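Local structure of protease (Helicobacter pylori, 5EUF) at residues I31-L36 with A100-S105; D89-F94 with L185-K190; Y147-N152 with R238-H243; V252-K257 with A332-L337. The protein probably acts as a zinc-dependent M16-family protease and virulence factor that cleaves the cytoplasmic domain of human junctional adhesion molecule A, weakening the gastric epithelial barrier. All blocks are in the same frame, centred on the assembly; numbering follows the deposited sequence.

Interaction 1 of 4, residues I31-L36 with A100-S105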
loop_
_atom_site.group_PDB
_atom_site.type_symbol
_atom_site.label_atom_id
_atom_site.label_comp_id
_atom_site.label_asym_id
_atom_site.label_seq_id
_atom_site.Cartn_x
_atom_site.Cartn_y
_atom_site.Cartn_z
ATOM N N ILE B 31 -4.321 31.139 28.436
ATOM C CA ILE B 31 -5.230 30.440 27.531
ATOM C C ILE B 31 -4.463 29.691 26.449
ATOM O O ILE B 31 -3.254 29.865 26.294
ATOM C CB ILE B 31 -6.219 31.398 26.829
ATOM C CG1 ILE B 31 -5.476 32.293 25.835
ATOM C CG2 ILE B 31 -7.011 32.215 27.841
ATOM C CD1 ILE B 31 -6.387 33.126 24.973
ATOM N N GLU B 32 -5.176 28.857 25.702
ATOM C CA GLU B 32 -4.609 28.225 24.516
ATOM C C GLU B 32 -5.584 28.314 23.348
ATOM O O GLU B 32 -6.761 27.972 23.481
ATOM C CB GLU B 32 -4.244 26.764 24.786
ATOM C CG GLU B 32 -3.646 26.075 23.566
ATOM C CD GLU B 32 -3.109 24.693 23.866
ATOM O OE1 GLU B 32 -3.444 23.750 23.119
ATOM O OE2 GLU B 32 -2.341 24.549 24.838
ATOM N N VAL B 33 -5.087 28.778 22.206
ATOM C CA VAL B 33 -5.915 28.936 21.017
ATOM C C VAL B 33 -5.646 27.820 20.017
ATOM O O VAL B 33 -4.587 27.782 19.397
ATOM C CB VAL B 33 -5.668 30.295 20.337
ATOM C CG1 VAL B 33 -6.640 30.494 19.191
ATOM C CG2 VAL B 33 -5.797 31.420 21.347
ATOM N N ASP B 34 -6.610 26.918 19.856
ATOM C CA ASP B 34 -6.442 25.766 18.975
ATOM C C ASP B 34 -7.188 25.895 17.653
ATOM O O ASP B 34 -8.323 26.372 17.606
ATOM C CB ASP B 34 -6.902 24.486 19.677
ATOM C CG ASP B 34 -5.891 23.972 20.671
ATOM O OD1 ASP B 34 -5.800 24.546 21.775
ATOM O OD2 ASP B 34 -5.193 22.988 20.350
ATOM N N VAL B 35 -6.534 25.460 16.582
ATOM C CA VAL B 35 -7.192 25.261 15.299
ATOM C C VAL B 35 -6.993 23.818 14.862
ATOM O O VAL B 35 -5.875 23.398 14.573
ATOM C CB VAL B 35 -6.654 26.205 14.216
ATOM C CG1 VAL B 35 -7.215 25.817 12.857
ATOM C CG2 VAL B 35 -7.006 27.642 14.547
ATOM N N LEU B 36 -8.082 23.059 14.829
ATOM C CA LEU B 36 -8.015 21.653 14.460
ATOM C C LEU B 36 -8.531 21.426 13.044
ATOM O O LEU B 36 -9.618 21.881 12.690
ATOM C CB LEU B 36 -8.822 20.803 15.435
ATOM C CG LEU B 36 -8.693 21.119 16.922
ATOM C CD1 LEU B 36 -9.632 20.228 17.717
ATOM C CD2 LEU B 36 -7.259 20.942 17.381
ATOM N N ALA B 100 -5.196 38.409 26.607
ATOM C CA ALA B 100 -4.931 39.692 25.973
ATOM C C ALA B 100 -4.497 39.498 24.523
ATOM O O ALA B 100 -4.665 40.388 23.691
ATOM C CB ALA B 100 -3.872 40.460 26.747
ATOM N N ASN B 101 -3.944 38.325 24.226
ATOM C CA ASN B 101 -3.485 38.019 22.877
ATOM C C ASN B 101 -4.408 37.046 22.153
ATOM O O ASN B 101 -4.043 36.485 21.121
ATOM C CB ASN B 101 -2.064 37.459 22.916
ATOM C CG ASN B 101 -1.056 38.472 23.417
ATOM O OD1 ASN B 101 -0.301 38.205 24.351
ATOM N ND2 ASN B 101 -1.044 39.647 22.801
ATOM N N LEU B 102 -5.604 36.852 22.697
ATOM C CA LEU B 102 -6.602 36.002 22.059
ATOM C C LEU B 102 -6.999 36.548 20.693
ATOM O O LEU B 102 -7.121 35.798 19.726
ATOM C CB LEU B 102 -7.843 35.870 22.941
ATOM C CG LEU B 102 -9.011 35.141 22.276
ATOM C CD1 LEU B 102 -8.656 33.686 22.011
ATOM C CD2 LEU B 102 -10.270 35.250 23.118
ATOM N N ASP B 103 -7.194 37.861 20.625
ATOM C CA ASP B 103 -7.639 38.508 19.396
ATOM C C ASP B 103 -6.600 38.397 18.286
ATOM O O ASP B 103 -6.928 38.041 17.154
ATOM C CB ASP B 103 -7.968 39.977 19.656
ATOM C CG ASP B 103 -8.667 40.631 18.483
ATOM O OD1 ASP B 103 -9.901 40.479 18.374
ATOM O OD2 ASP B 103 -7.989 41.294 17.670
ATOM N N LYS B 104 -5.347 38.697 18.612
ATOM C CA LYS B 104 -4.276 38.627 17.626
ATOM C C LYS B 104 -4.024 37.187 17.190
ATOM O O LYS B 104 -3.701 36.930 16.030
ATOM C CB LYS B 104 -2.992 39.239 18.182
ATOM C CG LYS B 104 -1.887 39.400 17.151
ATOM C CD LYS B 104 -2.310 40.340 16.034
ATOM C CE LYS B 104 -1.191 40.535 15.020
ATOM N NZ LYS B 104 -1.604 41.413 13.886
ATOM N N SER B 105 -4.175 36.250 18.124
ATOM C CA SER B 105 -3.969 34.835 17.829
ATOM C C SER B 105 -5.011 34.320 16.841
ATOM O O SER B 105 -4.689 33.572 15.918
ATOM C CB SER B 105 -4.011 34.006 19.114
ATOM O OG SER B 105 -2.947 34.365 19.977
#
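Ile31 and Val33, alternate residues of strand 30-37, turn their side chains to the first turn of helix 102-113 and meet Leu102 and Ser105 there. The apolar part of the contact centres on Leu102. Ile31 CD1 lies 3.7 Å from Leu102 CB and 3.8 Å from Leu102 CD1, while Val33 CG2 comes within 3.7 Å of that same CD1. Both strand side chains cross the leucine at about a right angle, each meeting it through a single methyl group. The placing of Ile31 CD1 follows from its torsions: CG1 sits between the backbone N and carbonyl carbon (chi1 69°), and the chain beyond is extended. Val33 CG2 also packs on the CB of Ser105, at 3.9 Å.

The polar part stays within the helix start. Asn101 O accepts Ser105 N at 3.0 Å and Ser105 OG at 2.6 Å, the two donors arriving from opposite faces of the carbonyl plane. Outside the pair, Leu102 also packs on Leu208 of helix 202-213, and Val33 on Leu106 and Phe109 further along its partner helix. The contact is thus helix-on-sheet packing in the N-terminal half of the protease.

The serine hydroxyl bonds within the helix start while its CB faces the valine; no hydrogen bond joins the two segments, and the buried contact is apolar packing.

Interaction 2 of 4, residues D89-F94 with L185-K190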
loop_
_atom_site.group_PDB
_atom_site.type_symbol
_atom_site.label_atom_id
_atom_site.label_comp_id
_atom_site.label_asym_id
_atom_site.label_seq_id
_atom_site.Cartn_x
_atom_site.Cartn_y
_atom_site.Cartn_z
ATOM N N ASP B 89 -4.870 11.041 11.933
ATOM C CA ASP B 89 -6.264 11.441 11.773
ATOM C C ASP B 89 -6.500 12.944 11.848
ATOM O O ASP B 89 -7.448 13.458 11.255
ATOM C CB ASP B 89 -7.120 10.750 12.835
ATOM C CG ASP B 89 -6.929 9.249 12.846
ATOM O OD1 ASP B 89 -6.773 8.661 11.757
ATOM O OD2 ASP B 89 -6.933 8.655 13.944
ATOM N N ILE B 90 -5.642 13.646 12.577
ATOM C CA ILE B 90 -5.891 15.049 12.886
ATOM C C ILE B 90 -4.645 15.919 12.716
ATOM O O ILE B 90 -3.547 15.537 13.121
ATOM C CB ILE B 90 -6.438 15.193 14.331
ATOM C CG1 ILE B 90 -6.480 16.658 14.767
ATOM C CG2 ILE B 90 -5.602 14.379 15.308
ATOM C CD1 ILE B 90 -6.792 16.840 16.240
ATOM N N THR B 91 -4.823 17.075 12.084
ATOM C CA THR B 91 -3.790 18.108 12.040
ATOM C C THR B 91 -4.135 19.199 13.050
ATOM O O THR B 91 -5.260 19.702 13.063
ATOM C CB THR B 91 -3.649 18.728 10.637
ATOM O OG1 THR B 91 -3.250 17.720 9.702
ATOM C CG2 THR B 91 -2.610 19.834 10.649
ATOM N N ARG B 92 -3.173 19.570 13.890
ATOM C CA ARG B 92 -3.466 20.435 15.031
ATOM C C ARG B 92 -2.463 21.572 15.228
ATOM O O ARG B 92 -1.257 21.346 15.322
ATOM C CB ARG B 92 -3.540 19.584 16.298
ATOM C CG ARG B 92 -3.726 20.357 17.588
ATOM C CD ARG B 92 -3.996 19.391 18.730
ATOM N NE ARG B 92 -4.142 20.063 20.016
ATOM C CZ ARG B 92 -3.165 20.188 20.908
ATOM N NH1 ARG B 92 -3.393 20.815 22.055
ATOM N NH2 ARG B 92 -1.965 19.684 20.656
ATOM N N TYR B 93 -2.981 22.796 15.301
ATOM C CA TYR B 93 -2.170 23.980 15.573
ATOM C C TYR B 93 -2.662 24.663 16.846
ATOM O O TYR B 93 -3.868 24.706 17.098
ATOM C CB TYR B 93 -2.228 24.970 14.405
ATOM C CG TYR B 93 -1.892 24.395 13.046
ATOM C CD1 TYR B 93 -0.593 24.434 12.555
ATOM C CD2 TYR B 93 -2.880 23.834 12.244
ATOM C CE1 TYR B 93 -0.282 23.916 11.310
ATOM C CE2 TYR B 93 -2.580 23.315 10.997
ATOM C CZ TYR B 93 -1.279 23.357 10.534
ATOM O OH TYR B 93 -0.976 22.842 9.294
ATOM N N PHE B 94 -1.746 25.208 17.644
ATOM C CA PHE B 94 -2.156 25.934 18.845
ATOM C C PHE B 94 -1.152 26.992 19.295
ATOM O O PHE B 94 0.058 26.837 19.126
ATOM C CB PHE B 94 -2.428 24.958 20.000
ATOM C CG PHE B 94 -1.225 24.165 20.430
ATOM C CD1 PHE B 94 -0.365 24.653 21.405
ATOM C CD2 PHE B 94 -0.963 22.923 19.872
ATOM C CE1 PHE B 94 0.739 23.924 21.800
ATOM C CE2 PHE B 94 0.138 22.188 20.266
ATOM C CZ PHE B 94 0.990 22.689 21.232
ATOM N N LEU B 185 -8.657 21.609 -0.308
ATOM C CA LEU B 185 -9.729 20.642 -0.118
ATOM C C LEU B 185 -9.948 20.322 1.356
ATOM O O LEU B 185 -11.084 20.247 1.820
ATOM C CB LEU B 185 -9.433 19.354 -0.887
ATOM C CG LEU B 185 -10.383 18.182 -0.635
ATOM C CD1 LEU B 185 -11.808 18.554 -1.002
ATOM C CD2 LEU B 185 -9.933 16.952 -1.407
ATOM N N TYR B 186 -8.857 20.145 2.092
ATOM C CA TYR B 186 -8.944 19.657 3.462
ATOM C C TYR B 186 -8.805 20.748 4.529
ATOM O O TYR B 186 -9.040 20.492 5.710
ATOM C CB TYR B 186 -7.892 18.573 3.689
ATOM C CG TYR B 186 -8.201 17.270 2.985
ATOM C CD1 TYR B 186 -9.213 16.435 3.442
ATOM C CD2 TYR B 186 -7.478 16.871 1.866
ATOM C CE1 TYR B 186 -9.502 15.240 2.803
ATOM C CE2 TYR B 186 -7.759 15.678 1.220
ATOM C CZ TYR B 186 -8.772 14.868 1.693
ATOM O OH TYR B 186 -9.056 13.681 1.054
ATOM N N TYR B 187 -8.436 21.959 4.120
ATOM C CA TYR B 187 -8.345 23.079 5.058
ATOM C C TYR B 187 -9.482 24.075 4.853
ATOM O O TYR B 187 -9.294 25.285 4.981
ATOM C CB TYR B 187 -6.999 23.796 4.929
ATOM C CG TYR B 187 -5.856 23.105 5.635
ATOM C CD1 TYR B 187 -5.588 21.759 5.417
ATOM C CD2 TYR B 187 -5.029 23.805 6.506
ATOM C CE1 TYR B 187 -4.541 21.126 6.056
ATOM C CE2 TYR B 187 -3.975 23.179 7.150
ATOM C CZ TYR B 187 -3.736 21.840 6.919
ATOM O OH TYR B 187 -2.690 21.209 7.554
ATOM N N GLN B 188 -10.658 23.561 4.522
ATOM C CA GLN B 188 -11.851 24.387 4.452
ATOM C C GLN B 188 -12.374 24.625 5.862
ATOM O O GLN B 188 -12.176 23.792 6.745
ATOM C CB GLN B 188 -12.924 23.727 3.591
ATOM C CG GLN B 188 -12.447 23.280 2.224
ATOM C CD GLN B 188 -13.575 22.740 1.367
ATOM O OE1 GLN B 188 -14.661 23.317 1.318
ATOM N NE2 GLN B 188 -13.327 21.622 0.696
ATOM N N PRO B 189 -13.031 25.772 6.079
ATOM C CA PRO B 189 -13.681 26.078 7.358
ATOM C C PRO B 189 -14.644 24.976 7.804
ATOM O O PRO B 189 -14.723 24.672 8.994
ATOM C CB PRO B 189 -14.437 27.375 7.061
ATOM C CG PRO B 189 -13.638 28.027 5.986
ATOM C CD PRO B 189 -13.083 26.911 5.144
ATOM N N LYS B 190 -15.357 24.381 6.850
ATOM C CA LYS B 190 -16.287 23.292 7.139
ATOM C C LYS B 190 -15.565 22.056 7.677
ATOM O O LYS B 190 -16.186 21.160 8.250
ATOM C CB LYS B 190 -17.081 22.927 5.881
#
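The hydroxyls of Tyr93 and Tyr187 share a hydrogen bond of 2.9 Å between their OH atoms, the only one between segments 89-94 and 185-190. Either oxygen could be the donor. Each lies at the edge of the other's ring, in its plane, and the two side chains cross at about a right angle, so the rings do not stack on one another. Their closest carbons, Tyr93 CE2 and Tyr187 CE2, are 4.1 Å apart. Tyr187 is the first residue to leave helical geometry after the helix. Its CG stands anti to the carbonyl carbon (chi1 -80°), and it is the far end of the ring that reaches the strand.

Thr91, two residues before Tyr93 and on the same side of the strand, adds a van der Waals touch, its CG2 methyl 3.4 Å from Tyr187 OH. The polar branch of the threonine is engaged by another partner, OG1 bonding to the carbonyl of Val39. Tyr187 also stacks its ring on Tyr37 of the neighbouring strand 30-37, which probably restricts its tilt.

The site adjoins the catalytic centre: the Tyr93 side chain is about 4 Å from that of Glu56, the likely proton acceptor, and about 10 Å from a bound zinc ion. Ring stacking and the hydroxyl pair together hold Tyr187 at its face and at its hydroxyl, consistent with a second-shell position in which one tyrosine orients another that borders the active site.

Interaction 3 of 4, residues Y147-N152 with R238-H243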
loop_
_atom_site.group_PDB
_atom_site.type_symbol
_atom_site.label_atom_id
_atom_site.label_comp_id
_atom_site.label_asym_id
_atom_site.label_seq_id
_atom_site.Cartn_x
_atom_site.Cartn_y
_atom_site.Cartn_z
ATOM N N TYR B 147 8.930 1.940 13.585
ATOM C CA TYR B 147 7.584 2.503 13.611
ATOM C C TYR B 147 6.948 2.458 12.222
ATOM O O TYR B 147 5.790 2.064 12.063
ATOM C CB TYR B 147 7.643 3.942 14.133
ATOM C CG TYR B 147 6.321 4.552 14.544
ATOM C CD1 TYR B 147 5.674 4.142 15.703
ATOM C CD2 TYR B 147 5.743 5.572 13.795
ATOM C CE1 TYR B 147 4.470 4.711 16.088
ATOM C CE2 TYR B 147 4.543 6.147 14.173
ATOM C CZ TYR B 147 3.911 5.713 15.320
ATOM O OH TYR B 147 2.720 6.285 15.698
ATOM N N PHE B 148 7.723 2.850 11.216
ATOM C CA PHE B 148 7.241 2.901 9.841
ATOM C C PHE B 148 7.021 1.503 9.269
ATOM O O PHE B 148 5.949 1.202 8.741
ATOM C CB PHE B 148 8.224 3.676 8.968
ATOM C CG PHE B 148 7.667 4.085 7.635
ATOM C CD1 PHE B 148 6.895 5.230 7.515
ATOM C CD2 PHE B 148 7.927 3.336 6.500
ATOM C CE1 PHE B 148 6.386 5.615 6.288
ATOM C CE2 PHE B 148 7.422 3.716 5.270
ATOM C CZ PHE B 148 6.652 4.857 5.164
ATOM N N ARG B 149 8.037 0.652 9.382
ATOM C CA ARG B 149 7.967 -0.703 8.844
ATOM C C ARG B 149 6.880 -1.538 9.520
ATOM O O ARG B 149 6.377 -2.499 8.933
ATOM C CB ARG B 149 9.322 -1.407 8.979
ATOM C CG ARG B 149 10.434 -0.817 8.118
ATOM C CD ARG B 149 10.201 -1.044 6.627
ATOM N NE ARG B 149 10.240 -2.459 6.260
ATOM C CZ ARG B 149 9.161 -3.200 6.017
ATOM N NH1 ARG B 149 7.952 -2.663 6.096
ATOM N NH2 ARG B 149 9.292 -4.478 5.691
ATOM N N PHE B 150 6.515 -1.180 10.747
ATOM C CA PHE B 150 5.447 -1.896 11.437
ATOM C C PHE B 150 4.113 -1.667 10.744
ATOM O O PHE B 150 3.404 -2.619 10.415
ATOM C CB PHE B 150 5.344 -1.475 12.907
ATOM C CG PHE B 150 4.162 -2.078 13.622
ATOM C CD1 PHE B 150 4.240 -3.347 14.174
ATOM C CD2 PHE B 150 2.966 -1.380 13.731
ATOM C CE1 PHE B 150 3.149 -3.906 14.824
ATOM C CE2 PHE B 150 1.874 -1.933 14.377
ATOM C CZ PHE B 150 1.965 -3.197 14.924
ATOM N N PHE B 151 3.772 -0.402 10.528
ATOM C CA PHE B 151 2.488 -0.064 9.930
ATOM C C PHE B 151 2.396 -0.549 8.485
ATOM O O PHE B 151 1.305 -0.830 7.990
ATOM C CB PHE B 151 2.237 1.442 10.017
ATOM C CG PHE B 151 1.776 1.897 11.373
ATOM C CD1 PHE B 151 0.444 1.792 11.737
ATOM C CD2 PHE B 151 2.675 2.419 12.291
ATOM C CE1 PHE B 151 0.014 2.205 12.988
ATOM C CE2 PHE B 151 2.251 2.834 13.546
ATOM C CZ PHE B 151 0.920 2.726 13.894
ATOM N N ASN B 152 3.541 -0.659 7.816
ATOM C CA ASN B 152 3.589 -1.278 6.494
ATOM C C ASN B 152 3.125 -2.728 6.548
ATOM O O ASN B 152 2.497 -3.230 5.613
ATOM C CB ASN B 152 5.003 -1.221 5.909
ATOM C CG ASN B 152 5.458 0.189 5.605
ATOM O OD1 ASN B 152 6.658 0.462 5.536
ATOM N ND2 ASN B 152 4.503 1.094 5.421
ATOM N N ARG B 238 1.309 -11.617 11.045
ATOM C CA ARG B 238 2.153 -11.000 10.026
ATOM C C ARG B 238 3.500 -10.614 10.624
ATOM O O ARG B 238 3.555 -9.966 11.667
ATOM C CB ARG B 238 1.466 -9.772 9.423
ATOM C CG ARG B 238 0.095 -10.061 8.831
ATOM C CD ARG B 238 -0.613 -8.794 8.374
ATOM N NE ARG B 238 -1.975 -9.079 7.930
ATOM C CZ ARG B 238 -2.854 -8.153 7.557
ATOM N NH1 ARG B 238 -2.519 -6.871 7.573
ATOM N NH2 ARG B 238 -4.071 -8.510 7.170
ATOM N N THR B 239 4.586 -11.028 9.979
ATOM C CA THR B 239 5.923 -10.680 10.457
ATOM C C THR B 239 6.797 -10.066 9.368
ATOM O O THR B 239 6.544 -10.229 8.172
ATOM C CB THR B 239 6.675 -11.902 11.029
ATOM O OG1 THR B 239 7.078 -12.765 9.957
ATOM C CG2 THR B 239 5.809 -12.667 12.015
ATOM N N ALA B 240 7.836 -9.368 9.809
ATOM C CA ALA B 240 8.802 -8.746 8.922
ATOM C C ALA B 240 10.094 -8.479 9.682
ATOM O O ALA B 240 10.073 -7.969 10.801
ATOM C CB ALA B 240 8.245 -7.459 8.345
ATOM N N VAL B 241 11.221 -8.837 9.080
ATOM C CA VAL B 241 12.515 -8.559 9.683
ATOM C C VAL B 241 13.180 -7.402 8.953
ATOM O O VAL B 241 13.219 -7.377 7.724
ATOM C CB VAL B 241 13.435 -9.794 9.653
ATOM C CG1 VAL B 241 14.840 -9.422 10.097
ATOM C CG2 VAL B 241 12.865 -10.896 10.531
ATOM N N VAL B 242 13.687 -6.434 9.709
ATOM C CA VAL B 242 14.363 -5.294 9.107
ATOM C C VAL B 242 15.832 -5.224 9.516
ATOM O O VAL B 242 16.154 -4.903 10.659
ATOM C CB VAL B 242 13.672 -3.972 9.478
ATOM C CG1 VAL B 242 14.450 -2.793 8.916
ATOM C CG2 VAL B 242 12.241 -3.968 8.966
ATOM N N HIS B 243 16.715 -5.538 8.575
ATOM C CA HIS B 243 18.147 -5.397 8.794
ATOM C C HIS B 243 18.604 -3.996 8.402
ATOM O O HIS B 243 18.444 -3.580 7.254
ATOM C CB HIS B 243 18.928 -6.449 8.004
ATOM C CG HIS B 243 18.874 -7.820 8.602
ATOM N ND1 HIS B 243 19.709 -8.219 9.624
ATOM C CD2 HIS B 243 18.089 -8.887 8.318
ATOM C CE1 HIS B 243 19.437 -9.471 9.947
ATOM N NE2 HIS B 243 18.458 -9.900 9.171
#
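Arg149 of helix 142-154 lies over Val242 and Ala240 of strand 238-243, and the shape of its chain decides how the three meet. CG stands anti to the carbonyl carbon, and the chain then bends at both following torsions (chi2 -68°, chi3 -65°), folding it back so that the guanidinium runs across the strand toward Ala240. Arg149 and Val242 cross obliquely. One branch of the valine, CG2, packs on the concave side of the bent chain, lying 3.9 Å from Arg149 CB, 3.7 Å from Arg149 CG and 3.7 Å from Arg149 NE. Farther along, the guanidinium brings NH2 to 4.1 Å from Ala240 CB. Neither methyl group sits squarely over the guanidinium face or at its edge; both approach it at a slant.

The CA-CB bonds of Ala240 and Val242 point to the helix, whereas that of Val241, between them, points away. No hydrogen bond crosses the contact. The arginine's polar bond within its own helix is weak, NH1 to Asn152 OD1 at 3.4 Å. From the second subunit, Asp235 adds a long, weak ion pair to Arg149 NE, and Arg238 brings a like charge close to NH2.

Strand 238-243 is the outermost strand of its sheet within the chain, next to strand 412-418. Its residues Arg238, Thr239 and Ala240 pair in an antiparallel ladder with a strand of the second subunit, so the sheet continues across the dimer interface. Helix 142-154 packs against this edge, and its Phe150 reaches farther into the sheet, onto strands 412-418 and 309-317.

Interaction 4 of 4, residues V252-K257 with A332-L337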
loop_
_atom_site.group_PDB
_atom_site.type_symbol
_atom_site.label_atom_id
_atom_site.label_comp_id
_atom_site.label_asym_id
_atom_site.label_seq_id
_atom_site.Cartn_x
_atom_site.Cartn_y
_atom_site.Cartn_z
ATOM N N VAL B 252 12.153 -4.660 18.822
ATOM C CA VAL B 252 10.981 -5.449 18.457
ATOM C C VAL B 252 9.702 -4.617 18.542
ATOM O O VAL B 252 9.546 -3.780 19.430
ATOM C CB VAL B 252 10.837 -6.702 19.354
ATOM C CG1 VAL B 252 10.658 -6.305 20.807
ATOM C CG2 VAL B 252 9.678 -7.579 18.886
ATOM N N ALA B 253 8.800 -4.836 17.593
ATOM C CA ALA B 253 7.485 -4.221 17.638
ATOM C C ALA B 253 6.413 -5.296 17.534
ATOM O O ALA B 253 6.324 -5.992 16.528
ATOM C CB ALA B 253 7.331 -3.200 16.527
ATOM N N LEU B 254 5.615 -5.438 18.586
ATOM C CA LEU B 254 4.524 -6.404 18.592
ATOM C C LEU B 254 3.196 -5.677 18.747
ATOM O O LEU B 254 2.915 -5.101 19.795
ATOM C CB LEU B 254 4.707 -7.432 19.712
ATOM C CG LEU B 254 3.550 -8.411 19.947
ATOM C CD1 LEU B 254 3.225 -9.205 18.689
ATOM C CD2 LEU B 254 3.858 -9.348 21.105
ATOM N N GLY B 255 2.384 -5.704 17.697
ATOM C CA GLY B 255 1.121 -4.996 17.708
ATOM C C GLY B 255 -0.069 -5.895 17.463
ATOM O O GLY B 255 -0.001 -6.841 16.677
ATOM N N TYR B 256 -1.167 -5.597 18.146
ATOM C CA TYR B 256 -2.406 -6.341 17.980
ATOM C C TYR B 256 -3.501 -5.413 17.469
ATOM O O TYR B 256 -3.638 -4.285 17.946
ATOM C CB TYR B 256 -2.825 -6.992 19.301
ATOM C CG TYR B 256 -1.915 -8.115 19.752
ATOM C CD1 TYR B 256 -0.806 -7.862 20.551
ATOM C CD2 TYR B 256 -2.165 -9.429 19.378
ATOM C CE1 TYR B 256 0.028 -8.891 20.965
ATOM C CE2 TYR B 256 -1.341 -10.462 19.788
ATOM C CZ TYR B 256 -0.246 -10.189 20.580
ATOM O OH TYR B 256 0.573 -11.219 20.984
ATOM N N LYS B 257 -4.271 -5.884 16.491
ATOM C CA LYS B 257 -5.376 -5.102 15.948
ATOM C C LYS B 257 -6.407 -4.813 17.027
ATOM O O LYS B 257 -6.609 -5.607 17.945
ATOM C CB LYS B 257 -6.032 -5.824 14.769
ATOM C CG LYS B 257 -5.233 -5.746 13.479
ATOM C CD LYS B 257 -5.163 -4.322 12.943
ATOM C CE LYS B 257 -4.218 -4.232 11.752
ATOM N NZ LYS B 257 -4.561 -5.205 10.675
ATOM N N ALA B 332 4.874 -14.105 26.934
ATOM C CA ALA B 332 4.743 -14.810 28.205
ATOM C C ALA B 332 3.987 -13.972 29.237
ATOM O O ALA B 332 3.258 -14.507 30.074
ATOM C CB ALA B 332 6.115 -15.195 28.739
ATOM N N LEU B 333 4.170 -12.656 29.174
ATOM C CA LEU B 333 3.418 -11.745 30.027
ATOM C C LEU B 333 1.950 -11.716 29.613
ATOM O O LEU B 333 1.057 -11.779 30.459
ATOM C CB LEU B 333 4.008 -10.334 29.969
ATOM C CG LEU B 333 5.351 -10.125 30.667
ATOM C CD1 LEU B 333 5.772 -8.666 30.595
ATOM C CD2 LEU B 333 5.274 -10.590 32.111
ATOM N N LEU B 334 1.713 -11.619 28.308
ATOM C CA LEU B 334 0.359 -11.574 27.769
ATOM C C LEU B 334 -0.402 -12.863 28.057
ATOM O O LEU B 334 -1.609 -12.836 28.302
ATOM C CB LEU B 334 0.390 -11.310 26.262
ATOM C CG LEU B 334 0.996 -9.975 25.832
ATOM C CD1 LEU B 334 0.768 -9.734 24.349
ATOM C CD2 LEU B 334 0.433 -8.833 26.664
ATOM N N GLU B 335 0.302 -13.991 28.019
ATOM C CA GLU B 335 -0.303 -15.271 28.368
ATOM C C GLU B 335 -0.635 -15.277 29.854
ATOM O O GLU B 335 -1.715 -15.711 30.257
ATOM C CB GLU B 335 0.625 -16.436 28.014
ATOM C CG GLU B 335 0.815 -16.644 26.515
ATOM C CD GLU B 335 1.898 -17.661 26.196
ATOM O OE1 GLU B 335 2.098 -17.970 25.001
ATOM O OE2 GLU B 335 2.554 -18.150 27.141
ATOM N N LYS B 336 0.300 -14.779 30.659
ATOM C CA LYS B 336 0.088 -14.615 32.093
ATOM C C LYS B 336 -1.084 -13.671 32.353
ATOM O O LYS B 336 -1.901 -13.906 33.246
ATOM C CB LYS B 336 1.357 -14.088 32.766
ATOM C CG LYS B 336 1.168 -13.688 34.218
ATOM C CD LYS B 336 2.340 -12.866 34.733
ATOM C CE LYS B 336 2.061 -12.334 36.135
ATOM N NZ LYS B 336 3.088 -11.349 36.578
ATOM N N LEU B 337 -1.159 -12.606 31.562
ATOM C CA LEU B 337 -2.274 -11.667 31.634
ATOM C C LEU B 337 -3.590 -12.340 31.260
ATOM O O LEU B 337 -4.574 -12.240 31.989
ATOM C CB LEU B 337 -2.023 -10.468 30.718
ATOM C CG LEU B 337 -3.231 -9.574 30.421
ATOM C CD1 LEU B 337 -3.753 -8.927 31.689
ATOM C CD2 LEU B 337 -2.874 -8.516 29.389
#
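Leu334 of helix 323-338 touches the sheet through one methyl group, CD1, which meets the hydroxyl end of the Tyr256 ring. The methyl is 3.6 Å from Tyr256 CE1, 3.9 Å from Tyr256 CZ and 3.7 Å from Tyr256 OH, approaching the ring obliquely. The two side chains come from opposite directions, the leucine reaching from the helix and the tyrosine from strand 251-258. A looser touch completes this shell: Leu254 CD2, on the same side of the strand, lies 4.5 Å from Leu334 CD1.

Torsions account for how these groups span a wide gap between backbones, the nearest CA atoms, those of Leu254 and Leu334, being 11.3 Å apart. In Leu334, CG is anti to the carbonyl carbon and the chain then runs extended to CD1 (chi2 -171°), carrying that methyl away from the helix. Tyr256 likewise has CG anti to the carbonyl carbon (chi1 -69°), and its ring extends from the strand toward the leucine.

A second shell surrounds these side chains and is likely to position them. The Tyr256 ring meets that of Phe407, their planes inclined to each other. Leu254 packs on Ile330 and Val331, a turn earlier in the same helix, and Leu334 also touches Leu276 of helix 266-276. Backbone bonds to Phe311 and Phe313 on one neighbouring strand, and to Thr413 and Val415 on the other, hold the strand within its sheet.

The contact is buried helix-on-sheet packing in the C-terminal half of the chain. With no hydrogen bond or salt bridge across it, contact between these two segments rests on dispersion and the hydrophobic effect.

The four contacts fall into two groups on the two sheets of the chain. Interactions 1 and 2, with centres 16 Å apart, share the sheet in which strands 30-37 and 91-98 are neighbours; a salt bridge from Glu32 to Arg92 ties them together. Interactions 3 and 4, also 16 Å apart between centres, reach the other sheet, where the Phe150 ring packs on Gly255 and Ala253. Interactions 1 and 4 are 42 Å apart between centres, while 2 and 3 approach to about 9 Å at their nearest atoms. Interaction 2 lies nearest the active site, the Thr91 side chain about 7 Å from that of the zinc ligand His53, whereas interaction 3 alone reaches the second subunit.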